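Local coordinates for flagellar protein FlgA (Thermotoga maritima, PDB 3FRN) that probably acts as a periplasmic chaperone in the formation of the flagellar basal-body P-ring, at residues Glu142-Val147 / Leu165-Val170; Phe171-Glu176 / Gly196-Ala201; Gly155-Glu160 / Gly186-Arg191; Ala94-Thr99 / Leu135-Arg140. One frame throughout, in Å; residues are numbered along the deposited sequence.

Contacts 1, 2 and 3 all lie in the SAF region, whereas contact 4 lies in the HotDog-like region. Contacts 1 and 4 both use strand 132-148, and their centres lie about 21 Å apart. Contact 2 lies against contact 1, with centres about 9 Å apart: V146 O and L199 N approach to 3.0 Å, a probable hydrogen bond. It also touches contact 4 through the ring of F171, whose CD2 is 3.6 Å from L139 O. Contact 3 lies across the chain's centre from contact 4, their centres about 38 Å apart, and its centre is about 19 Å from that of contact 1.

Contact 1 of 4, residues Glu142-Val147 / Leu165-Val170; sequences ERNVVV and LEKRNV
E142, N144 and V146 face N169, K167 and L165 as non-hydrogen-bonded antiparallel pairs, alternating with the hydrogen-bonded pairs R143-R168 and V145-E166. The backbones close up most at V145 N, 2.6 Å from E166 O. The closely packed, more buried part centres on V145 and V147, against R168 and E166. V145 CG2 meets R168 CG at 3.6 Å, the side chains crossing at about a right angle. V147 lies across E166 and sets CG2 over one face of the R168 guanidinium, offset toward its rim. E166 OE1 lies next to R168 NH2 in a salt bridge modelled doubtfully short; OE2 pairs with R164.

The face of E142, N144 and K167 is looser and nearer solvent. K167 passes obliquely over the N144 amide, with NZ 3.5 Å from ND2. The same NZ sits at the edge of the R143 guanidinium, 3.9 Å from NH2, where the like charges probably repel. E142 CG lies 3.9 Å from K167 CD. The bend at chi2 (79°) turns E142 CD toward the N169 backbone; OE2 lies 3.4 Å from N169 CB. An alanine at E142 would probably leave N169 CB and K167 CD without the cover of the glutamate chain.

Strands 132-148 and 163-169 are neighbours in an antiparallel sheet; from adjoining loops P177 packs on V145, V198 covers V147 and R168, and F178 and L199 hydrogen-bond the V146 backbone.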
loop_
_atom_site.group_PDB
_atom_site.type_symbol
_atom_site.label_atom_id
_atom_site.label_comp_id
_atom_site.label_asym_id
_atom_site.label_seq_id
_atom_site.Cartn_x
_atom_site.Cartn_y
_atom_site.Cartn_z
ATOM N N GLU A 142 2.094 5.422 0.938
ATOM C CA GLU A 142 1.098 6.315 0.369
ATOM C C GLU A 142 1.490 6.631 -1.065
ATOM O O GLU A 142 2.595 7.098 -1.315
ATOM C CB GLU A 142 1.001 7.595 1.204
ATOM C CG GLU A 142 -0.371 8.273 1.175
ATOM C CD GLU A 142 -1.392 7.617 2.098
ATOM O OE1 GLU A 142 -2.594 7.949 1.973
ATOM O OE2 GLU A 142 -1.000 6.781 2.947
ATOM N N ARG A 143 0.584 6.363 -2.005
ATOM C CA ARG A 143 0.880 6.535 -3.429
ATOM C C ARG A 143 -0.362 6.964 -4.188
ATOM O O ARG A 143 -1.473 6.830 -3.688
ATOM C CB ARG A 143 1.414 5.228 -4.020
ATOM C CG ARG A 143 2.763 5.356 -4.717
ATOM C CD ARG A 143 3.899 5.344 -3.702
ATOM N NE ARG A 143 5.194 5.703 -4.278
ATOM C CZ ARG A 143 5.597 6.946 -4.548
ATOM N NH1 ARG A 143 6.801 7.148 -5.066
ATOM N NH2 ARG A 143 4.809 7.988 -4.313
ATOM N N ASN A 144 -0.170 7.485 -5.394
ATOM C CA ASN A 144 -1.289 7.799 -6.274
ATOM C C ASN A 144 -1.764 6.570 -7.033
ATOM O O ASN A 144 -1.024 5.995 -7.826
ATOM C CB ASN A 144 -0.927 8.922 -7.242
ATOM C CG ASN A 144 -1.011 10.292 -6.598
ATOM O OD1 ASN A 144 -2.095 10.864 -6.465
ATOM N ND2 ASN A 144 0.134 10.829 -6.200
ATOM N N VAL A 145 -3.000 6.162 -6.762
ATOM C CA VAL A 145 -3.582 4.986 -7.403
ATOM C C VAL A 145 -4.755 5.352 -8.320
ATOM O O VAL A 145 -5.305 6.446 -8.235
ATOM C CB VAL A 145 -4.030 3.919 -6.369
ATOM C CG1 VAL A 145 -2.841 3.406 -5.563
ATOM C CG2 VAL A 145 -5.103 4.474 -5.464
ATOM N N VAL A 146 -5.124 4.420 -9.194
ATOM C CA VAL A 146 -6.199 4.617 -10.154
ATOM C C VAL A 146 -7.552 4.291 -9.516
ATOM O O VAL A 146 -7.779 3.175 -9.049
ATOM C CB VAL A 146 -5.956 3.768 -11.431
ATOM C CG1 VAL A 146 -7.204 3.682 -12.283
ATOM C CG2 VAL A 146 -4.803 4.348 -12.238
ATOM N N VAL A 147 -8.440 5.282 -9.498
ATOM C CA VAL A 147 -9.750 5.158 -8.860
ATOM C C VAL A 147 -10.844 5.465 -9.887
ATOM O O VAL A 147 -10.674 6.343 -10.733
ATOM C CB VAL A 147 -9.854 6.101 -7.620
ATOM C CG1 VAL A 147 -11.289 6.233 -7.115
ATOM C CG2 VAL A 147 -8.946 5.613 -6.496
ATOM N N LEU A 165 -6.831 9.668 -10.808
ATOM C CA LEU A 165 -5.747 9.312 -9.917
ATOM C C LEU A 165 -6.038 9.897 -8.534
ATOM O O LEU A 165 -6.454 11.053 -8.415
ATOM C CB LEU A 165 -4.440 9.868 -10.478
ATOM C CG LEU A 165 -3.163 9.035 -10.399
ATOM C CD1 LEU A 165 -3.179 7.873 -11.391
ATOM C CD2 LEU A 165 -1.975 9.939 -10.659
ATOM N N GLU A 166 -5.848 9.087 -7.497
ATOM C CA GLU A 166 -6.045 9.516 -6.108
ATOM C C GLU A 166 -4.951 8.956 -5.210
ATOM O O GLU A 166 -4.495 7.829 -5.418
ATOM C CB GLU A 166 -7.398 9.043 -5.580
ATOM C CG GLU A 166 -8.604 9.797 -6.123
ATOM C CD GLU A 166 -9.873 9.489 -5.354
ATOM O OE1 GLU A 166 -9.778 8.875 -4.269
ATOM O OE2 GLU A 166 -10.966 9.865 -5.827
ATOM N N LYS A 167 -4.543 9.737 -4.210
ATOM C CA LYS A 167 -3.566 9.295 -3.209
ATOM C C LYS A 167 -4.203 8.306 -2.226
ATOM O O LYS A 167 -5.258 8.591 -1.664
ATOM C CB LYS A 167 -2.990 10.503 -2.456
ATOM C CG LYS A 167 -1.617 10.975 -2.940
ATOM C CD LYS A 167 -0.525 10.645 -1.924
ATOM C CE LYS A 167 0.873 11.055 -2.406
ATOM N NZ LYS A 167 1.606 9.960 -3.132
ATOM N N ARG A 168 -3.576 7.143 -2.037
ATOM C CA ARG A 168 -4.086 6.121 -1.110
ATOM C C ARG A 168 -2.956 5.366 -0.400
ATOM O O ARG A 168 -1.832 5.307 -0.896
ATOM C CB ARG A 168 -4.958 5.098 -1.854
ATOM C CG ARG A 168 -6.343 5.566 -2.290
ATOM C CD ARG A 168 -7.374 5.516 -1.164
ATOM N NE ARG A 168 -8.706 5.157 -1.661
ATOM C CZ ARG A 168 -9.543 5.999 -2.262
ATOM N NH1 ARG A 168 -10.727 5.570 -2.681
ATOM N NH2 ARG A 168 -9.202 7.268 -2.447
ATOM N N ASN A 169 -3.266 4.781 0.756
ATOM C CA ASN A 169 -2.345 3.872 1.432
ATOM C C ASN A 169 -2.407 2.492 0.788
ATOM O O ASN A 169 -3.388 1.762 0.943
ATOM C CB ASN A 169 -2.655 3.785 2.935
ATOM C CG ASN A 169 -1.612 2.983 3.726
ATOM O OD1 ASN A 169 -0.615 2.479 3.183
ATOM N ND2 ASN A 169 -1.845 2.865 5.027
ATOM N N VAL A 170 -1.339 2.149 0.076
ATOM C CA VAL A 170 -1.216 0.882 -0.636
ATOM C C VAL A 170 -1.236 -0.307 0.325
ATOM O O VAL A 170 -1.597 -1.409 -0.062
ATOM C CB VAL A 170 0.064 0.869 -1.526
ATOM C CG1 VAL A 170 0.242 -0.469 -2.259
ATOM C CG2 VAL A 170 0.029 2.033 -2.521
#

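Contact 2 of 4, residues Phe171-Glu176 / Gly196-Ala201; sequences FEIYGE and GTVLTA
E176 and A201 join the two irregular segments by one backbone hydrogen bond, A201 N to E176 O at 2.8 Å, from which the chains diverge until I173 and V198 are 8.0 Å apart at their CA atoms. The same oxygen also receives a CA-H...O contact from T200, whose CA lies 3.2 Å away, so two successive residues converge on a single carbonyl.

The side chains fill the widening gap with methyl groups. I173 CG2 and T200 CG2 meet at 3.9 Å as the two side chains slide past each other in opposite directions. T200 CG2 stands anti to its own carbonyl carbon, which carries it also to 3.7 Å from Y174 O. The hydroxyl of T200 finds its partner elsewhere, in a hydrogen bond with D202 OD1. Farther along, I173 CD1 reaches V198 CG1 at 4.0 Å, the side chains crossing at about a right angle. G175 passes T200 at a point where a CB would come tight against T200 CB; its backbone angles (phi 105°) alone would jam a CB against the preceding carbonyl. At the outer end E176 is extended, CG anti to the backbone N, and its OE1 lies 3.7 Å from A201 CB.

Strand 163-169 lies beside the apolar part through R168, which touches I173, and through V163, which meets the side chain of L199. On strand 132-148, L148 also packs against L199 and hydrogen-bonds through its backbone to G196 and T197.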
loop_
_atom_site.group_PDB
_atom_site.type_symbol
_atom_site.label_atom_id
_atom_site.label_comp_id
_atom_site.label_asym_id
_atom_site.label_seq_id
_atom_site.Cartn_x
_atom_site.Cartn_y
_atom_site.Cartn_z
ATOM N N PHE A 171 -0.881 -0.074 1.585
ATOM C CA PHE A 171 -0.875 -1.152 2.575
ATOM C C PHE A 171 -2.256 -1.410 3.175
ATOM O O PHE A 171 -2.417 -2.303 4.007
ATOM C CB PHE A 171 0.139 -0.871 3.688
ATOM C CG PHE A 171 1.576 -0.981 3.257
ATOM C CD1 PHE A 171 1.924 -1.586 2.054
ATOM C CD2 PHE A 171 2.585 -0.507 4.077
ATOM C CE1 PHE A 171 3.247 -1.685 1.665
ATOM C CE2 PHE A 171 3.906 -0.608 3.700
ATOM C CZ PHE A 171 4.240 -1.198 2.494
ATOM N N GLU A 172 -3.237 -0.612 2.755
ATOM C CA GLU A 172 -4.630 -0.773 3.160
ATOM C C GLU A 172 -5.526 -1.029 1.942
ATOM O O GLU A 172 -6.731 -0.808 1.993
ATOM C CB GLU A 172 -5.112 0.464 3.923
ATOM C CG GLU A 172 -4.784 0.452 5.417
ATOM C CD GLU A 172 -5.011 1.807 6.091
ATOM O OE1 GLU A 172 -5.904 1.903 6.963
ATOM O OE2 GLU A 172 -4.297 2.777 5.753
ATOM N N ILE A 173 -4.913 -1.478 0.850
ATOM C CA ILE A 173 -5.626 -1.894 -0.351
ATOM C C ILE A 173 -5.520 -3.416 -0.486
ATOM O O ILE A 173 -4.422 -3.987 -0.388
ATOM C CB ILE A 173 -5.041 -1.210 -1.614
ATOM C CG1 ILE A 173 -5.344 0.293 -1.599
ATOM C CG2 ILE A 173 -5.577 -1.857 -2.898
ATOM C CD1 ILE A 173 -4.527 1.101 -2.609
ATOM N N TYR A 174 -6.662 -4.072 -0.690
ATOM C CA TYR A 174 -6.690 -5.517 -0.917
ATOM C C TYR A 174 -6.538 -5.800 -2.399
ATOM O O TYR A 174 -7.431 -5.500 -3.192
ATOM C CB TYR A 174 -7.983 -6.135 -0.379
ATOM C CG TYR A 174 -7.909 -6.497 1.088
ATOM C CD1 TYR A 174 -7.906 -5.508 2.074
ATOM C CD2 TYR A 174 -7.838 -7.829 1.488
ATOM C CE1 TYR A 174 -7.832 -5.836 3.419
ATOM C CE2 TYR A 174 -7.767 -8.168 2.837
ATOM C CZ TYR A 174 -7.764 -7.169 3.794
ATOM O OH TYR A 174 -7.695 -7.504 5.128
ATOM N N GLY A 175 -5.398 -6.376 -2.764
ATOM C CA GLY A 175 -5.050 -6.569 -4.167
ATOM C C GLY A 175 -3.991 -5.577 -4.600
ATOM O O GLY A 175 -3.664 -4.645 -3.868
ATOM N N GLU A 176 -3.452 -5.782 -5.792
ATOM C CA GLU A 176 -2.406 -4.921 -6.328
ATOM C C GLU A 176 -3.025 -3.768 -7.130
ATOM O O GLU A 176 -3.685 -3.992 -8.139
ATOM C CB GLU A 176 -1.466 -5.760 -7.202
ATOM C CG GLU A 176 -0.271 -5.025 -7.794
ATOM C CD GLU A 176 0.463 -5.857 -8.847
ATOM O OE1 GLU A 176 -0.208 -6.433 -9.739
ATOM O OE2 GLU A 176 1.714 -5.935 -8.786
ATOM N N GLY A 196 -15.594 5.266 -7.188
ATOM C CA GLY A 196 -14.849 5.329 -5.930
ATOM C C GLY A 196 -14.009 4.091 -5.666
ATOM O O GLY A 196 -13.158 4.084 -4.778
ATOM N N THR A 197 -14.255 3.042 -6.443
ATOM C CA THR A 197 -13.539 1.786 -6.306
ATOM C C THR A 197 -12.107 1.922 -6.811
ATOM O O THR A 197 -11.880 2.254 -7.979
ATOM C CB THR A 197 -14.265 0.637 -7.054
ATOM O OG1 THR A 197 -15.573 0.452 -6.492
ATOM C CG2 THR A 197 -13.496 -0.662 -6.947
ATOM N N VAL A 198 -11.160 1.675 -5.907
ATOM C CA VAL A 198 -9.736 1.572 -6.233
ATOM C C VAL A 198 -9.551 0.352 -7.100
ATOM O O VAL A 198 -9.895 -0.761 -6.689
ATOM C CB VAL A 198 -8.871 1.388 -4.972
ATOM C CG1 VAL A 198 -7.396 1.197 -5.346
ATOM C CG2 VAL A 198 -9.049 2.563 -4.023
ATOM N N LEU A 199 -9.013 0.567 -8.295
ATOM C CA LEU A 199 -8.877 -0.490 -9.278
ATOM C C LEU A 199 -7.722 -1.369 -8.865
ATOM O O LEU A 199 -6.698 -0.868 -8.424
ATOM C CB LEU A 199 -8.647 0.108 -10.673
ATOM C CG LEU A 199 -9.660 -0.281 -11.752
ATOM C CD1 LEU A 199 -11.025 -0.523 -11.148
ATOM C CD2 LEU A 199 -9.772 0.799 -12.812
ATOM N N THR A 200 -7.903 -2.682 -8.959
ATOM C CA THR A 200 -6.824 -3.618 -8.677
ATOM C C THR A 200 -6.695 -4.665 -9.784
ATOM O O THR A 200 -7.661 -4.955 -10.485
ATOM C CB THR A 200 -6.985 -4.344 -7.304
ATOM O OG1 THR A 200 -8.149 -5.177 -7.321
ATOM C CG2 THR A 200 -7.074 -3.355 -6.134
ATOM N N ALA A 201 -5.497 -5.236 -9.908
ATOM C CA ALA A 201 -5.171 -6.217 -10.937
ATOM C C ALA A 201 -6.181 -7.363 -11.077
ATOM O O ALA A 201 -6.482 -7.805 -12.188
ATOM C CB ALA A 201 -3.772 -6.762 -10.694
#

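Contact 3 of 4, residues Gly155-Glu160 / Gly186-Arg191; sequences GDVIKE and GKISRR
D156 and S189 meet through a flat carbonyl group: S189 N lies in the carbonyl plane of D156, 2.9 Å from D156 O. I158 is used alike, with G186 N in the plane of its carbonyl and 3.0 Å from its oxygen. The donor to the S189 carbonyl, G155 N, is instead tilted 22° from the plane. At K187 O the approach of I158 N is almost straight down the carbonyl bond, at 2.8 Å, and I158 CG1 lies against the same oxygen at 3.4 Å. With all four N-H...O angles above 165°, the backbones are firmly matched although V157-I188 is the single bridge in the register.

The bridge belongs to the SAF domain, a family associated with the beta-clip fold. Here strand 188-189 is gripped from two directions, by segment 155-158 and by strand 204-205, where I188 bonds through its backbone to K205.

Side chains add a modest apolar margin. V157 CG2 passes obliquely by I188 CG1 at 4.1 Å, and I188 CG2, anti to the backbone N, rests 3.8 Å from G155 O. S189 CB points toward the facing segment and comes 3.7 Å from D156 O, but its hydroxyl serves its own segment, donating to a lone pair of R191 O in the carbonyl plane. Both I158 and S189 also pack on I152, and D156 OD2 accepts a hydrogen bond from the backbone N of N153.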
loop_
_atom_site.group_PDB
_atom_site.type_symbol
_atom_site.label_atom_id
_atom_site.label_comp_id
_atom_site.label_asym_id
_atom_site.label_seq_id
_atom_site.Cartn_x
_atom_site.Cartn_y
_atom_site.Cartn_z
ATOM N N GLY A 155 -17.270 -6.810 -18.588
ATOM C CA GLY A 155 -17.014 -6.727 -20.024
ATOM C C GLY A 155 -16.717 -5.338 -20.562
ATOM O O GLY A 155 -16.311 -5.199 -21.711
ATOM N N ASP A 156 -16.915 -4.309 -19.743
ATOM C CA ASP A 156 -16.592 -2.949 -20.166
ATOM C C ASP A 156 -15.087 -2.739 -20.349
ATOM O O ASP A 156 -14.297 -3.170 -19.528
ATOM C CB ASP A 156 -17.158 -1.923 -19.174
ATOM C CG ASP A 156 -18.661 -1.702 -19.344
ATOM O OD1 ASP A 156 -19.247 -2.264 -20.302
ATOM O OD2 ASP A 156 -19.256 -0.962 -18.522
ATOM N N VAL A 157 -14.701 -2.092 -21.443
ATOM C CA VAL A 157 -13.321 -1.641 -21.636
ATOM C C VAL A 157 -13.097 -0.373 -20.819
ATOM O O VAL A 157 -13.896 0.556 -20.890
ATOM C CB VAL A 157 -13.015 -1.357 -23.139
ATOM C CG1 VAL A 157 -11.711 -0.566 -23.323
ATOM C CG2 VAL A 157 -12.972 -2.651 -23.932
ATOM N N ILE A 158 -12.022 -0.340 -20.039
ATOM C CA ILE A 158 -11.637 0.873 -19.324
ATOM C C ILE A 158 -11.033 1.886 -20.293
ATOM O O ILE A 158 -10.100 1.567 -21.031
ATOM C CB ILE A 158 -10.591 0.591 -18.214
ATOM C CG1 ILE A 158 -10.961 -0.652 -17.385
ATOM C CG2 ILE A 158 -10.359 1.843 -17.352
ATOM C CD1 ILE A 158 -12.047 -0.443 -16.374
ATOM N N LYS A 159 -11.573 3.101 -20.292
ATOM C CA LYS A 159 -10.977 4.210 -21.034
ATOM C C LYS A 159 -10.596 5.348 -20.092
ATOM O O LYS A 159 -10.999 5.353 -18.926
ATOM C CB LYS A 159 -11.891 4.701 -22.166
ATOM C CG LYS A 159 -13.386 4.768 -21.855
ATOM C CD LYS A 159 -14.127 3.528 -22.362
ATOM C CE LYS A 159 -15.463 3.877 -23.009
ATOM N NZ LYS A 159 -16.256 4.884 -22.247
ATOM N N GLU A 160 -9.816 6.302 -20.599
ATOM C CA GLU A 160 -9.269 7.401 -19.787
ATOM C C GLU A 160 -10.337 8.207 -19.047
ATOM O O GLU A 160 -10.065 8.807 -18.012
ATOM C CB GLU A 160 -8.424 8.339 -20.653
ATOM C CG GLU A 160 -7.349 7.632 -21.465
ATOM C CD GLU A 160 -6.326 8.585 -22.063
ATOM O OE1 GLU A 160 -5.116 8.366 -21.830
ATOM O OE2 GLU A 160 -6.724 9.547 -22.764
ATOM N N GLY A 186 -7.642 0.084 -21.818
ATOM C CA GLY A 186 -7.646 -1.042 -22.730
ATOM C C GLY A 186 -8.016 -2.337 -22.036
ATOM O O GLY A 186 -8.370 -3.314 -22.696
ATOM N N LYS A 187 -7.934 -2.347 -20.706
ATOM C CA LYS A 187 -8.284 -3.524 -19.924
ATOM C C LYS A 187 -9.791 -3.696 -19.884
ATOM O O LYS A 187 -10.539 -2.736 -20.035
ATOM C CB LYS A 187 -7.745 -3.430 -18.492
ATOM C CG LYS A 187 -6.226 -3.525 -18.359
ATOM C CD LYS A 187 -5.760 -4.948 -18.146
ATOM C CE LYS A 187 -4.234 -5.029 -18.098
ATOM N NZ LYS A 187 -3.660 -4.532 -16.811
ATOM N N ILE A 188 -10.216 -4.932 -19.659
ATOM C CA ILE A 188 -11.621 -5.300 -19.642
ATOM C C ILE A 188 -12.016 -5.658 -18.207
ATOM O O ILE A 188 -11.387 -6.502 -17.585
ATOM C CB ILE A 188 -11.876 -6.480 -20.632
ATOM C CG1 ILE A 188 -11.654 -6.001 -22.070
ATOM C CG2 ILE A 188 -13.277 -7.059 -20.475
ATOM C CD1 ILE A 188 -11.547 -7.105 -23.078
ATOM N N SER A 189 -13.043 -4.997 -17.690
ATOM C CA SER A 189 -13.538 -5.256 -16.346
ATOM C C SER A 189 -14.110 -6.667 -16.190
ATOM O O SER A 189 -14.907 -7.120 -17.009
ATOM C CB SER A 189 -14.619 -4.245 -15.987
ATOM O OG SER A 189 -15.024 -4.415 -14.638
ATOM N N ARG A 190 -13.711 -7.355 -15.126
ATOM C CA ARG A 190 -14.259 -8.673 -14.832
ATOM C C ARG A 190 -15.531 -8.537 -14.004
ATOM O O ARG A 190 -16.236 -9.519 -13.769
ATOM C CB ARG A 190 -13.237 -9.545 -14.092
ATOM C CG ARG A 190 -11.946 -9.820 -14.865
ATOM C CD ARG A 190 -10.923 -10.552 -14.010
ATOM N NE ARG A 190 -10.985 -11.995 -14.213
ATOM C CZ ARG A 190 -10.015 -12.717 -14.770
ATOM N NH1 ARG A 190 -10.165 -14.026 -14.919
ATOM N NH2 ARG A 190 -8.890 -12.138 -15.171
ATOM N N ARG A 191 -15.818 -7.321 -13.547
ATOM C CA ARG A 191 -16.966 -7.108 -12.662
ATOM C C ARG A 191 -17.710 -5.777 -12.795
ATOM O O ARG A 191 -17.247 -4.829 -13.448
ATOM C CB ARG A 191 -16.605 -7.370 -11.186
ATOM C CG ARG A 191 -15.185 -7.059 -10.777
ATOM C CD ARG A 191 -14.878 -7.715 -9.439
ATOM N NE ARG A 191 -15.148 -9.151 -9.479
ATOM C CZ ARG A 191 -14.244 -10.082 -9.778
ATOM N NH1 ARG A 191 -12.990 -9.742 -10.060
ATOM N NH2 ARG A 191 -14.593 -11.361 -9.793
#

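Contact 4 of 4, residues Ala94-Thr99 / Leu135-Arg140; sequences AFVVKT and LNMLLR
A94 and V96 share the methyl end of M137: CE lies 3.7 Å from A94 CB and 3.9 Å from V96 CG1. The methionine bends at chi3 (78°), which swings CE in between these two neighbours, while its CG passes beside V96 CB. Further along the same face, T99 CG2 meets L135 CD2 at 3.8 Å, while T99 OG1 is hydrogen-bonded to I36 N. Helix 74-87 packs against this face, F80 on A94, V79 on M137 and I83 on L139, a sheet-on-helix arrangement consistent with the HotDog-like domain.

The antiparallel strands slip by one residue through a classic beta bulge, where V97 and K98 both face N136. V97 N donates to N136 O at 2.8 Å, and N136 N donates in turn to K98 O. V97 CG2 also presses on N136 O, 3.4 Å away.

On the opposite face F95 and R140 cross at about a right angle, ring and guanidinium planes 67° apart, with CE2 of F95 3.8 Å from R140 CD. The ring also packs on E42 and L44 of strand 42-45. An alanine at F95 would probably leave the R140 chain without its aromatic neighbour and open a gap beside strand 42-45. At the polar margin K98 curls its chain back, bringing NZ to 3.6 Å from N136 OD1, a long approach.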
loop_
_atom_site.group_PDB
_atom_site.type_symbol
_atom_site.label_atom_id
_atom_site.label_comp_id
_atom_site.label_asym_id
_atom_site.label_seq_id
_atom_site.Cartn_x
_atom_site.Cartn_y
_atom_site.Cartn_z
ATOM N N ALA A 94 7.572 4.600 7.956
ATOM C CA ALA A 94 7.236 4.008 9.258
ATOM C C ALA A 94 7.177 5.068 10.368
ATOM O O ALA A 94 7.974 6.010 10.402
ATOM C CB ALA A 94 8.204 2.878 9.623
ATOM N N PHE A 95 6.204 4.906 11.255
ATOM C CA PHE A 95 5.932 5.841 12.332
ATOM C C PHE A 95 5.873 5.034 13.610
ATOM O O PHE A 95 5.147 4.038 13.676
ATOM C CB PHE A 95 4.561 6.519 12.132
ATOM C CG PHE A 95 4.505 7.435 10.955
ATOM C CD1 PHE A 95 4.981 8.735 11.050
ATOM C CD2 PHE A 95 3.982 6.999 9.742
ATOM C CE1 PHE A 95 4.941 9.585 9.951
ATOM C CE2 PHE A 95 3.946 7.840 8.643
ATOM C CZ PHE A 95 4.429 9.137 8.747
ATOM N N VAL A 96 6.613 5.448 14.633
ATOM C CA VAL A 96 6.460 4.752 15.903
ATOM C C VAL A 96 5.205 5.244 16.630
ATOM O O VAL A 96 4.966 6.457 16.725
ATOM C CB VAL A 96 7.783 4.697 16.754
ATOM C CG1 VAL A 96 8.940 5.555 16.146
ATOM C CG2 VAL A 96 7.530 5.022 18.186
ATOM N N VAL A 97 4.383 4.303 17.100
ATOM C CA VAL A 97 3.088 4.649 17.697
ATOM C C VAL A 97 2.984 4.225 19.163
ATOM O O VAL A 97 2.044 4.603 19.862
ATOM C CB VAL A 97 1.875 4.064 16.899
ATOM C CG1 VAL A 97 1.618 4.846 15.594
ATOM C CG2 VAL A 97 2.033 2.565 16.654
ATOM N N LYS A 98 3.950 3.428 19.607
ATOM C CA LYS A 98 4.081 3.023 20.993
ATOM C C LYS A 98 5.567 2.731 21.201
ATOM O O LYS A 98 6.218 2.202 20.309
ATOM C CB LYS A 98 3.245 1.763 21.245
ATOM C CG LYS A 98 2.264 1.850 22.420
ATOM C CD LYS A 98 1.487 0.545 22.642
ATOM C CE LYS A 98 0.353 0.311 21.626
ATOM N NZ LYS A 98 0.792 -0.299 20.325
ATOM N N THR A 99 6.115 3.110 22.353
ATOM C CA THR A 99 7.430 2.609 22.774
ATOM C C THR A 99 7.372 1.969 24.159
ATOM O O THR A 99 6.579 2.381 24.994
ATOM C CB THR A 99 8.474 3.720 22.833
ATOM O OG1 THR A 99 8.119 4.646 23.859
ATOM C CG2 THR A 99 8.549 4.447 21.513
ATOM N N LEU A 135 9.988 -0.420 19.850
ATOM C CA LEU A 135 9.167 0.551 19.131
ATOM C C LEU A 135 8.139 -0.224 18.341
ATOM O O LEU A 135 8.503 -1.095 17.544
ATOM C CB LEU A 135 9.983 1.358 18.127
ATOM C CG LEU A 135 11.391 1.860 18.417
ATOM C CD1 LEU A 135 12.048 2.177 17.091
ATOM C CD2 LEU A 135 11.342 3.093 19.280
ATOM N N ASN A 136 6.863 0.085 18.564
ATOM C CA ASN A 136 5.803 -0.446 17.717
ATOM C C ASN A 136 5.626 0.541 16.576
ATOM O O ASN A 136 5.350 1.729 16.794
ATOM C CB ASN A 136 4.510 -0.690 18.503
ATOM C CG ASN A 136 4.613 -1.887 19.440
ATOM O OD1 ASN A 136 3.602 -2.442 19.869
ATOM N ND2 ASN A 136 5.836 -2.293 19.757
ATOM N N MET A 137 5.865 0.058 15.362
ATOM C CA MET A 137 5.924 0.933 14.203
ATOM C C MET A 137 4.828 0.602 13.178
ATOM O O MET A 137 4.677 -0.546 12.757
ATOM C CB MET A 137 7.344 0.926 13.593
ATOM C CG MET A 137 8.437 1.524 14.551
ATOM S SD MET A 137 10.052 1.909 13.825
ATOM C CE MET A 137 9.722 3.437 12.984
ATOM N N LEU A 138 4.043 1.617 12.825
ATOM C CA LEU A 138 3.015 1.498 11.801
ATOM C C LEU A 138 3.628 1.808 10.441
ATOM O O LEU A 138 4.269 2.847 10.253
ATOM C CB LEU A 138 1.842 2.437 12.097
ATOM C CG LEU A 138 0.608 2.485 11.184
ATOM C CD1 LEU A 138 -0.291 1.261 11.315
ATOM C CD2 LEU A 138 -0.178 3.733 11.511
ATOM N N LEU A 139 3.430 0.885 9.507
ATOM C CA LEU A 139 3.969 1.007 8.168
ATOM C C LEU A 139 2.941 1.606 7.211
ATOM O O LEU A 139 1.783 1.195 7.194
ATOM C CB LEU A 139 4.423 -0.366 7.661
ATOM C CG LEU A 139 5.869 -0.813 7.885
ATOM C CD1 LEU A 139 6.219 -0.925 9.364
ATOM C CD2 LEU A 139 6.119 -2.132 7.170
ATOM N N ARG A 140 3.385 2.573 6.412
ATOM C CA ARG A 140 2.546 3.225 5.407
ATOM C C ARG A 140 3.276 3.307 4.079
ATOM O O ARG A 140 4.465 3.621 4.035
ATOM C CB ARG A 140 2.206 4.656 5.828
ATOM C CG ARG A 140 1.118 4.784 6.870
ATOM C CD ARG A 140 0.830 6.251 7.158
ATOM N NE ARG A 140 -0.310 6.430 8.058
ATOM C CZ ARG A 140 -0.636 7.582 8.640
ATOM N NH1 ARG A 140 0.092 8.673 8.428
ATOM N NH2 ARG A 140 -1.691 7.644 9.443
#